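Local atomic coordinates of murein peptide amidase A (Escherichia coli O157:H7, PDB entry 5HXD), a protein that probably catalyses the zinc-dependent hydrolysis of the gamma-D-glutamyl-diaminopimelate amide bond in murein tripeptide during the degradation of cell-wall peptides. Residues 172-176 against 177-181; 96-99 against 100-103; 64-67 against 68-72; 139-142 against 143-146. All coordinates share one frame; numbering follows the deposited sequence.

Interaction 1: residues 172-176 against 177-181; sequences GEWLA and QAFEL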
loop_
_atom_site.group_PDB
_atom_site.type_symbol
_atom_site.label_atom_id
_atom_site.label_comp_id
_atom_site.label_asym_id
_atom_site.label_seq_id
_atom_site.Cartn_x
_atom_site.Cartn_y
_atom_site.Cartn_z
ATOM N N GLY A 172 0.346 21.186 15.817
ATOM C CA GLY A 172 0.116 21.606 14.450
ATOM C C GLY A 172 1.270 22.406 13.880
ATOM O O GLY A 172 1.621 22.251 12.702
ATOM N N GLU A 173 1.859 23.266 14.710
ATOM C CA GLU A 173 3.004 24.071 14.290
ATOM C C GLU A 173 4.297 23.264 14.394
ATOM O O GLU A 173 5.233 23.487 13.629
ATOM C CB GLU A 173 3.082 25.368 15.111
ATOM C CG GLU A 173 1.872 26.264 14.855
ATOM C CD GLU A 173 1.909 27.600 15.564
ATOM O OE1 GLU A 173 1.759 27.639 16.812
ATOM O OE2 GLU A 173 2.058 28.615 14.850
ATOM N N TRP A 174 4.344 22.316 15.322
ATOM C CA TRP A 174 5.443 21.370 15.345
ATOM C C TRP A 174 5.459 20.571 14.054
ATOM O O TRP A 174 6.500 20.447 13.404
ATOM C CB TRP A 174 5.344 20.415 16.532
ATOM C CG TRP A 174 6.521 19.499 16.569
ATOM C CD1 TRP A 174 7.716 19.736 17.172
ATOM C CD2 TRP A 174 6.634 18.209 15.948
ATOM N NE1 TRP A 174 8.567 18.676 16.974
ATOM C CE2 TRP A 174 7.927 17.725 16.224
ATOM C CE3 TRP A 174 5.770 17.418 15.184
ATOM C CZ2 TRP A 174 8.379 16.482 15.766
ATOM C CZ3 TRP A 174 6.223 16.179 14.725
ATOM C CH2 TRP A 174 7.512 15.725 15.021
ATOM N N LEU A 175 4.301 20.023 13.693
ATOM C CA LEU A 175 4.181 19.174 12.509
ATOM C C LEU A 175 4.587 19.944 11.269
ATOM O O LEU A 175 5.290 19.419 10.401
ATOM C CB LEU A 175 2.744 18.643 12.360
ATOM C CG LEU A 175 2.297 17.537 13.326
ATOM C CD1 LEU A 175 0.789 17.370 13.324
ATOM C CD2 LEU A 175 2.988 16.220 13.006
ATOM N N ALA A 176 4.150 21.199 11.194
ATOM C CA ALA A 176 4.418 22.024 10.022
ATOM C C ALA A 176 5.908 22.208 9.848
ATOM O O ALA A 176 6.441 22.091 8.740
ATOM C CB ALA A 176 3.726 23.365 10.133
ATOM N N GLN A 177 6.583 22.461 10.963
ATOM C CA GLN A 177 8.011 22.716 10.946
ATOM C C GLN A 177 8.798 21.424 10.734
ATOM O O GLN A 177 9.658 21.359 9.855
ATOM C CB GLN A 177 8.436 23.413 12.245
ATOM C CG GLN A 177 9.054 24.797 12.023
ATOM C CD GLN A 177 8.926 25.722 13.235
ATOM O OE1 GLN A 177 8.340 25.357 14.257
ATOM N NE2 GLN A 177 9.477 26.931 13.118
ATOM N N ALA A 178 8.482 20.399 11.522
ATOM C CA ALA A 178 9.161 19.098 11.442
ATOM C C ALA A 178 9.055 18.410 10.085
ATOM O O ALA A 178 9.976 17.694 9.691
ATOM C CB ALA A 178 8.631 18.163 12.519
ATOM N N PHE A 179 7.950 18.596 9.364
ATOM C CA PHE A 179 7.788 17.900 8.071
ATOM C C PHE A 179 7.978 18.838 6.870
ATOM O O PHE A 179 7.831 18.423 5.718
ATOM C CB PHE A 179 6.403 17.232 7.969
ATOM C CG PHE A 179 6.275 15.932 8.731
ATOM C CD1 PHE A 179 6.628 14.730 8.146
ATOM C CD2 PHE A 179 5.764 15.911 10.022
ATOM C CE1 PHE A 179 6.496 13.531 8.840
ATOM C CE2 PHE A 179 5.631 14.721 10.717
ATOM C CZ PHE A 179 5.998 13.531 10.125
ATOM N N GLU A 180 8.291 20.098 7.166
ATOM C CA GLU A 180 8.407 21.185 6.183
ATOM C C GLU A 180 7.197 21.319 5.263
ATOM O O GLU A 180 7.314 21.492 4.047
ATOM C CB GLU A 180 9.688 21.038 5.369
ATOM C CG GLU A 180 10.786 21.870 5.984
ATOM C CD GLU A 180 12.049 21.847 5.200
ATOM O OE1 GLU A 180 12.034 22.270 4.020
ATOM O OE2 GLU A 180 13.060 21.411 5.785
ATOM N N LEU A 181 6.031 21.305 5.893
ATOM C CA LEU A 181 4.772 21.480 5.209
ATOM C C LEU A 181 4.056 22.672 5.793
ATOM O O LEU A 181 4.073 22.873 7.005
ATOM C CB LEU A 181 3.903 20.231 5.345
ATOM C CG LEU A 181 4.418 19.018 4.601
ATOM C CD1 LEU A 181 3.477 17.857 4.840
ATOM C CD2 LEU A 181 4.517 19.359 3.123
#
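Trp-174 carries CG trans to its backbone N (chi1 -177°), which swings the indole along the helix and over the methyl of Ala-178, four residues on. Phe-179 has CG trans to its carbonyl carbon instead (chi1 -78°), and Leu-175 turns the same way about its first torsion; the two side chains therefore run side by side. Ala-178 CB sits over one face of the six-membered ring of Trp-174, 3.5 Å from its centroid and only 8° off the normal, a CH-pi contact. Leu-175 CD2 meets Phe-179 CE2 at 3.8 Å, while the phenyl ring presents an edge to Leu-175 O. Trp-174 CZ3 approaches Phe-179 CE2 more loosely, at 4.3 Å. Beneath the side chains, Ala-178 N donates to Trp-174 O (2.7 Å) and Phe-179 N to Leu-175 O (3.0 Å). The helix then ends in a Schellman motif: Glu-180 takes positive phi, Leu-181 N reaches back to Ala-176 O (3.0 Å), and Glu-180 N bonds to Gln-177 O (3.3 Å), so two late carbonyls of the helix find donors beyond its end. Helix 170-178 is the crossover between strands 162-164 and 183-184. Leu-175 and Leu-181 rest on Ile-163 of the first strand and Ala-176 on Leu-183 of the second, while Trp-174, Leu-175 and Phe-179 pack against helix 224-230.

Interaction 2: residues 96-99 against 100-103; sequences DLNR and NFPA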
loop_
_atom_site.group_PDB
_atom_site.type_symbol
_atom_site.label_atom_id
_atom_site.label_comp_id
_atom_site.label_asym_id
_atom_site.label_seq_id
_atom_site.Cartn_x
_atom_site.Cartn_y
_atom_site.Cartn_z
ATOM N N ASP A 96 -16.048 5.424 0.419
ATOM C CA ASP A 96 -14.981 6.313 0.874
ATOM C C ASP A 96 -15.065 6.374 2.414
ATOM O O ASP A 96 -15.962 7.012 2.959
ATOM C CB ASP A 96 -15.121 7.710 0.241
ATOM C CG ASP A 96 -13.889 8.616 0.468
ATOM O OD1 ASP A 96 -13.133 8.439 1.467
ATOM O OD2 ASP A 96 -13.696 9.539 -0.364
ATOM N N LEU A 97 -14.155 5.690 3.105
ATOM C CA LEU A 97 -14.220 5.587 4.564
ATOM C C LEU A 97 -14.173 6.968 5.231
ATOM O O LEU A 97 -14.654 7.140 6.350
ATOM C CB LEU A 97 -13.081 4.703 5.111
ATOM C CG LEU A 97 -13.171 3.186 4.880
ATOM C CD1 LEU A 97 -11.907 2.485 5.337
ATOM C CD2 LEU A 97 -14.383 2.593 5.546
ATOM N N ASN A 98 -13.601 7.944 4.539
ATOM C CA ASN A 98 -13.521 9.294 5.065
ATOM C C ASN A 98 -14.736 10.108 4.647
ATOM O O ASN A 98 -14.690 11.337 4.628
ATOM C CB ASN A 98 -12.239 9.985 4.603
ATOM C CG ASN A 98 -11.775 11.075 5.561
ATOM O OD1 ASN A 98 -11.744 10.891 6.783
ATOM N ND2 ASN A 98 -11.387 12.207 5.005
ATOM N N ARG A 99 -15.812 9.412 4.291
ATOM C CA ARG A 99 -17.131 10.034 4.190
ATOM C C ARG A 99 -18.106 9.159 4.947
ATOM O O ARG A 99 -19.307 9.426 4.953
ATOM C CB ARG A 99 -17.599 10.208 2.733
ATOM C CG ARG A 99 -16.691 11.040 1.849
ATOM C CD ARG A 99 -16.640 12.480 2.294
ATOM N NE ARG A 99 -15.759 13.268 1.452
ATOM C CZ ARG A 99 -14.432 13.298 1.563
ATOM N NH1 ARG A 99 -13.814 12.571 2.491
ATOM N NH2 ARG A 99 -13.721 14.044 0.725
ATOM N N ASN A 100 -17.574 8.121 5.592
ATOM C CA ASN A 100 -18.378 7.109 6.285
ATOM C C ASN A 100 -18.498 7.246 7.834
ATOM O O ASN A 100 -19.133 6.416 8.483
ATOM C CB ASN A 100 -17.814 5.722 5.942
ATOM C CG ASN A 100 -18.820 4.596 6.166
ATOM O OD1 ASN A 100 -18.540 3.630 6.888
ATOM N ND2 ASN A 100 -19.999 4.716 5.551
ATOM N N PHE A 101 -17.910 8.274 8.439
ATOM C CA PHE A 101 -17.935 8.359 9.895
ATOM C C PHE A 101 -19.242 8.972 10.398
ATOM O O PHE A 101 -19.721 9.974 9.853
ATOM C CB PHE A 101 -16.724 9.147 10.411
ATOM C CG PHE A 101 -15.439 8.373 10.364
ATOM C CD1 PHE A 101 -14.979 7.701 11.489
ATOM C CD2 PHE A 101 -14.701 8.294 9.194
ATOM C CE1 PHE A 101 -13.795 6.964 11.463
ATOM C CE2 PHE A 101 -13.514 7.561 9.154
ATOM C CZ PHE A 101 -13.062 6.891 10.304
ATOM N N PRO A 102 -19.822 8.371 11.456
ATOM C CA PRO A 102 -21.124 8.766 12.011
ATOM C C PRO A 102 -21.155 10.175 12.631
ATOM O O PRO A 102 -21.927 10.413 13.555
ATOM C CB PRO A 102 -21.380 7.704 13.079
ATOM C CG PRO A 102 -20.021 7.224 13.462
ATOM C CD PRO A 102 -19.243 7.228 12.186
ATOM N N ALA A 103 -20.338 11.086 12.111
ATOM C CA ALA A 103 -20.452 12.511 12.403
ATOM C C ALA A 103 -21.863 13.034 12.127
ATOM O O ALA A 103 -22.646 12.392 11.419
ATOM C CB ALA A 103 -19.441 13.290 11.587
#
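Asn-100 N bonds back to Leu-97 O (3.2 Å), closing a tight turn in which the donor stands well above the carbonyl plane. Two further bonds brace it. Arg-99 N donates to Asp-96 O (2.7 Å), and Asn-98 N to Asp-96 OD1 (3.1 Å), an Asx turn met on the anti side of OD1, though 31° out of the carboxylate plane. Among side-chain bonds, Arg-99 NH1 donates to the backbone carbonyl Asn-98 O at 2.6 Å, close to the guanidinium plane; the chain folds back there through its bend at chi2 (-66°). The carboxylate of Asp-96 also bonds His-49, a predicted zinc ligand, and forms a salt bridge with Arg-89, so it probably orients that histidine from the second shell. Asn-98 OD1 accepts from Phe-195 N, and Asn-100 is gripped by Thr-128, Glu-135 and Thr-138. In the apolar part, the Phe-101 ring sets an edge against Asn-98 CA, its CD2 4.4 Å away. An Asp-x-Asn-Arg sequence beside the zinc site is familiar from M14 carboxypeptidases. The loop runs between helix 81-85 and strand 110-114, with Leu-97 and Phe-101 against helix 136-148, Phe-101 and Ala-103 against helix 195-201, and Arg-99 on strand 110-114.

Interaction 3: residues 64-67 against 68-72; sequences RTLT and PSLRR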
loop_
_atom_site.group_PDB
_atom_site.type_symbol
_atom_site.label_atom_id
_atom_site.label_comp_id
_atom_site.label_asym_id
_atom_site.label_seq_id
_atom_site.Cartn_x
_atom_site.Cartn_y
_atom_site.Cartn_z
ATOM N N ARG A 64 9.265 1.001 13.423
ATOM C CA ARG A 64 10.267 -0.074 13.418
ATOM C C ARG A 64 11.684 0.460 13.676
ATOM O O ARG A 64 12.627 -0.323 13.825
ATOM C CB ARG A 64 10.231 -0.846 12.073
ATOM C CG ARG A 64 9.090 -1.872 11.948
ATOM C CD ARG A 64 9.086 -2.657 10.625
ATOM N NE ARG A 64 8.724 -1.817 9.476
ATOM C CZ ARG A 64 9.544 -1.503 8.475
ATOM N NH1 ARG A 64 10.782 -1.967 8.460
ATOM N NH2 ARG A 64 9.122 -0.715 7.492
ATOM N N THR A 65 11.826 1.787 13.725
ATOM C CA THR A 65 13.128 2.448 13.890
ATOM C C THR A 65 13.355 2.960 15.304
ATOM O O THR A 65 14.266 2.507 15.994
ATOM C CB THR A 65 13.277 3.637 12.930
ATOM O OG1 THR A 65 13.380 3.149 11.588
ATOM C CG2 THR A 65 14.519 4.459 13.262
ATOM N N LEU A 66 12.527 3.924 15.713
ATOM C CA LEU A 66 12.566 4.510 17.049
ATOM C C LEU A 66 12.642 3.420 18.119
ATOM O O LEU A 66 12.046 2.355 17.968
ATOM C CB LEU A 66 11.341 5.408 17.272
ATOM C CG LEU A 66 11.219 6.045 18.673
ATOM C CD1 LEU A 66 12.450 6.897 19.012
ATOM C CD2 LEU A 66 9.914 6.841 18.837
ATOM N N THR A 67 13.408 3.670 19.179
ATOM C CA THR A 67 13.574 2.671 20.223
ATOM C C THR A 67 12.265 2.597 20.988
ATOM O O THR A 67 11.717 3.630 21.359
ATOM C CB THR A 67 14.745 3.008 21.148
ATOM O OG1 THR A 67 15.889 3.341 20.347
ATOM C CG2 THR A 67 15.080 1.819 22.051
ATOM N N PRO A 68 11.734 1.374 21.175
ATOM C CA PRO A 68 10.369 1.152 21.675
ATOM C C PRO A 68 10.036 1.886 22.972
ATOM O O PRO A 68 8.957 2.492 23.039
ATOM C CB PRO A 68 10.317 -0.366 21.876
ATOM C CG PRO A 68 11.219 -0.887 20.868
ATOM C CD PRO A 68 12.340 0.118 20.706
ATOM N N SER A 69 10.930 1.845 23.962
ATOM C CA SER A 69 10.700 2.484 25.273
ATOM C C SER A 69 10.212 3.928 25.162
ATOM O O SER A 69 9.402 4.373 25.976
ATOM C CB SER A 69 11.981 2.461 26.122
ATOM O OG SER A 69 12.742 1.280 25.921
ATOM N N LEU A 70 10.715 4.642 24.154
ATOM C CA LEU A 70 10.470 6.073 23.964
ATOM C C LEU A 70 9.134 6.442 23.282
ATOM O O LEU A 70 8.862 7.628 23.070
ATOM C CB LEU A 70 11.615 6.690 23.143
ATOM C CG LEU A 70 13.081 6.446 23.526
ATOM C CD1 LEU A 70 14.026 6.791 22.360
ATOM C CD2 LEU A 70 13.451 7.240 24.781
ATOM N N ARG A 71 8.305 5.460 22.923
ATOM C CA ARG A 71 7.064 5.789 22.210
ATOM C C ARG A 71 5.993 6.288 23.172
ATOM O O ARG A 71 5.645 5.616 24.150
ATOM C CB ARG A 71 6.534 4.585 21.400
ATOM C CG ARG A 71 5.433 4.950 20.376
ATOM C CD ARG A 71 5.343 3.962 19.177
ATOM N NE ARG A 71 4.997 2.602 19.586
ATOM C CZ ARG A 71 3.757 2.192 19.822
ATOM N NH1 ARG A 71 2.752 3.036 19.683
ATOM N NH2 ARG A 71 3.518 0.946 20.199
ATOM N N ARG A 72 5.465 7.469 22.890
ATOM C CA ARG A 72 4.455 8.054 23.755
ATOM C C ARG A 72 3.012 7.818 23.275
ATOM O O ARG A 72 2.066 7.875 24.075
ATOM C CB ARG A 72 4.717 9.556 23.900
ATOM C CG ARG A 72 6.172 9.907 24.207
ATOM C CD ARG A 72 6.335 11.388 24.502
ATOM N NE ARG A 72 6.669 11.635 25.904
ATOM C CZ ARG A 72 7.884 11.945 26.350
ATOM N NH1 ARG A 72 8.907 12.055 25.507
ATOM N NH2 ARG A 72 8.071 12.145 27.646
#
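Leu-66 and Thr-67 meet Pro-68 and Leu-70 in a local surface contact round the turn that follows helix 53-65 and leads into strand 74-76. Its backbone core is the bond from Leu-70 N to Thr-67 O, 3.1 Å long, with the donor above the carbonyl plane. One residue further, Arg-71 N donates to Pro-68 O (3.0 Å). Leucine methyls close the turn from the side: Leu-66 CD1 touches Leu-70 CD1 at 3.7 Å as the two side chains cross obliquely. With CG trans to the backbone N (chi1 177°), Leu-66 places CD1 against Leu-70, and Leu-70 CD1 also comes within 4.0 Å of Thr-67 CB. On Thr-67 the methyl CG2 lies 3.5 Å from Pro-68 CD, whereas OG1 turns off to bond Thr-2 O near the N-terminus. The guanidinium of Arg-71 is held by Phe-32 O, and Arg-72 forms a salt bridge with Glu-40, so the exit of the turn is tied to other loops. Two successive i to i+3 bonds starting at a residue just before a proline make a single turn of 3-10 helix, here lying on the return path of the beta-alpha-beta unit formed by strand 43-45, helix 53-65 and the parallel strand 74-76.

Interaction 4: residues 139-142 against 143-146; sequences QALC and QLIH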
loop_
_atom_site.group_PDB
_atom_site.type_symbol
_atom_site.label_atom_id
_atom_site.label_comp_id
_atom_site.label_asym_id
_atom_site.label_seq_id
_atom_site.Cartn_x
_atom_site.Cartn_y
_atom_site.Cartn_z
ATOM N N GLN A 139 -16.444 1.418 12.019
ATOM C CA GLN A 139 -16.919 1.072 13.340
ATOM C C GLN A 139 -15.776 0.679 14.245
ATOM O O GLN A 139 -15.700 1.145 15.377
ATOM C CB GLN A 139 -17.960 -0.042 13.251
ATOM C CG GLN A 139 -19.305 0.494 12.766
ATOM C CD GLN A 139 -20.185 -0.559 12.112
ATOM O OE1 GLN A 139 -20.005 -1.760 12.325
ATOM N NE2 GLN A 139 -21.153 -0.107 11.313
ATOM N N ALA A 140 -14.880 -0.156 13.735
ATOM C CA ALA A 140 -13.783 -0.662 14.536
ATOM C C ALA A 140 -12.902 0.468 15.049
ATOM O O ALA A 140 -12.538 0.489 16.225
ATOM C CB ALA A 140 -12.976 -1.637 13.758
ATOM N N LEU A 141 -12.563 1.405 14.175
ATOM C CA LEU A 141 -11.751 2.531 14.609
ATOM C C LEU A 141 -12.507 3.403 15.610
ATOM O O LEU A 141 -11.915 3.890 16.550
ATOM C CB LEU A 141 -11.301 3.388 13.422
ATOM C CG LEU A 141 -10.284 4.473 13.808
ATOM C CD1 LEU A 141 -8.940 3.852 14.138
ATOM C CD2 LEU A 141 -10.135 5.540 12.741
ATOM N N CYS A 142 -13.805 3.607 15.395
ATOM C CA CYS A 142 -14.625 4.424 16.284
ATOM C C CYS A 142 -14.686 3.874 17.703
ATOM O O CYS A 142 -14.713 4.647 18.676
ATOM C CB CYS A 142 -16.045 4.554 15.741
ATOM S SG CYS A 142 -16.208 5.774 14.451
ATOM N N GLN A 143 -14.715 2.546 17.820
ATOM C CA GLN A 143 -14.767 1.904 19.124
ATOM C C GLN A 143 -13.403 1.889 19.816
ATOM O O GLN A 143 -13.316 2.066 21.044
ATOM C CB GLN A 143 -15.328 0.488 19.004
ATOM C CG GLN A 143 -16.851 0.460 18.896
ATOM C CD GLN A 143 -17.541 1.446 19.863
ATOM O OE1 GLN A 143 -17.207 1.514 21.061
ATOM N NE2 GLN A 143 -18.500 2.223 19.338
ATOM N N LEU A 144 -12.353 1.680 19.027
ATOM C CA LEU A 144 -10.978 1.818 19.492
ATOM C C LEU A 144 -10.786 3.170 20.185
ATOM O O LEU A 144 -10.322 3.231 21.322
ATOM C CB LEU A 144 -9.997 1.674 18.317
ATOM C CG LEU A 144 -8.491 1.780 18.573
ATOM C CD1 LEU A 144 -7.939 0.498 19.171
ATOM C CD2 LEU A 144 -7.753 2.133 17.298
ATOM N N ILE A 145 -11.172 4.248 19.506
ATOM C CA ILE A 145 -10.950 5.594 20.028
ATOM C C ILE A 145 -11.832 5.893 21.264
ATOM O O ILE A 145 -11.499 6.763 22.062
ATOM C CB ILE A 145 -11.160 6.658 18.898
ATOM C CG1 ILE A 145 -10.232 6.336 17.729
ATOM C CG2 ILE A 145 -10.860 8.072 19.384
ATOM C CD1 ILE A 145 -10.299 7.311 16.568
ATOM N N HIS A 146 -12.927 5.151 21.440
ATOM C CA HIS A 146 -13.732 5.245 22.666
ATOM C C HIS A 146 -13.063 4.493 23.806
ATOM O O HIS A 146 -12.937 5.019 24.909
ATOM C CB HIS A 146 -15.146 4.701 22.456
ATOM C CG HIS A 146 -16.125 5.725 21.957
ATOM N ND1 HIS A 146 -16.568 5.753 20.659
ATOM C CD2 HIS A 146 -16.736 6.750 22.598
ATOM C CE1 HIS A 146 -17.422 6.762 20.510
ATOM N NE2 HIS A 146 -17.537 7.376 21.667
#
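His-146 donates through ND1 to Cys-142 O at 2.9 Å, a side-chain bond back to the carbonyl four residues earlier. The oxygen lies off the edge of the imidazole, tilted 25° from its plane, and ND1 stands above the carbonyl plane of Cys-142. The same oxygen receives a weak bond from His-146 N at 3.3 Å, so ring and backbone of one residue share a single acceptor, which helps to fix the rotation of the imidazole. Regular helical bonds precede it: Gln-143 N to Gln-139 O at 3.0 Å, Leu-144 N to Ala-140 O at 3.1 Å, and Ile-145 N to Leu-141 O, also 3.1 Å. These are successive i to i+4 bonds of an alpha-helix, the element 136-148 that precedes central strand 153-157 of the mixed sheet in this M14 alpha/beta fold. Gln-139 NE2 bonds to Gly-133 O, a partner in the preceding loop. On the buried flank Leu-141 carries the packing. Its CG is trans to the backbone N (chi1 -172°), which lays the branch along the helix, beside the next turn: CD1 meets Leu-144 CD2 at 3.8 Å, and CG meets Ile-145 CD1 at 4.0 Å. Ile-145 also brings CG1 beside Leu-141 O, covering the carbonyl that its own N-H engages. Further out, Ile-145 presses on Phe-195 and Trp-198 of helix 195-201, while Leu-144 and Ala-140 face strands 18-22 and 28-31 through Tyr-20, Leu-29 and Trp-31.

In the fold
Interactions 2 and 4 touch directly: Phe-101 CD1 lies 3.7 Å from Cys-142 SG and Phe-101 CZ 4.0 Å from Leu-141 CD2, so the loop 96-103 leans on helix 136-148. Interaction 2 is also the one beside the metal, with the side chain of Asn-98 about 6 Å from the zinc ion; that of Leu-141 in interaction 4 is about 14 Å away. Interaction 1 lies across the chain's centre from both, yet its Leu-181 side chain comes about 6 Å from that of Glu-210, the predicted proton donor/acceptor. Interaction 3 sits apart from these sites, its centre about 31 Å from that of interaction 2.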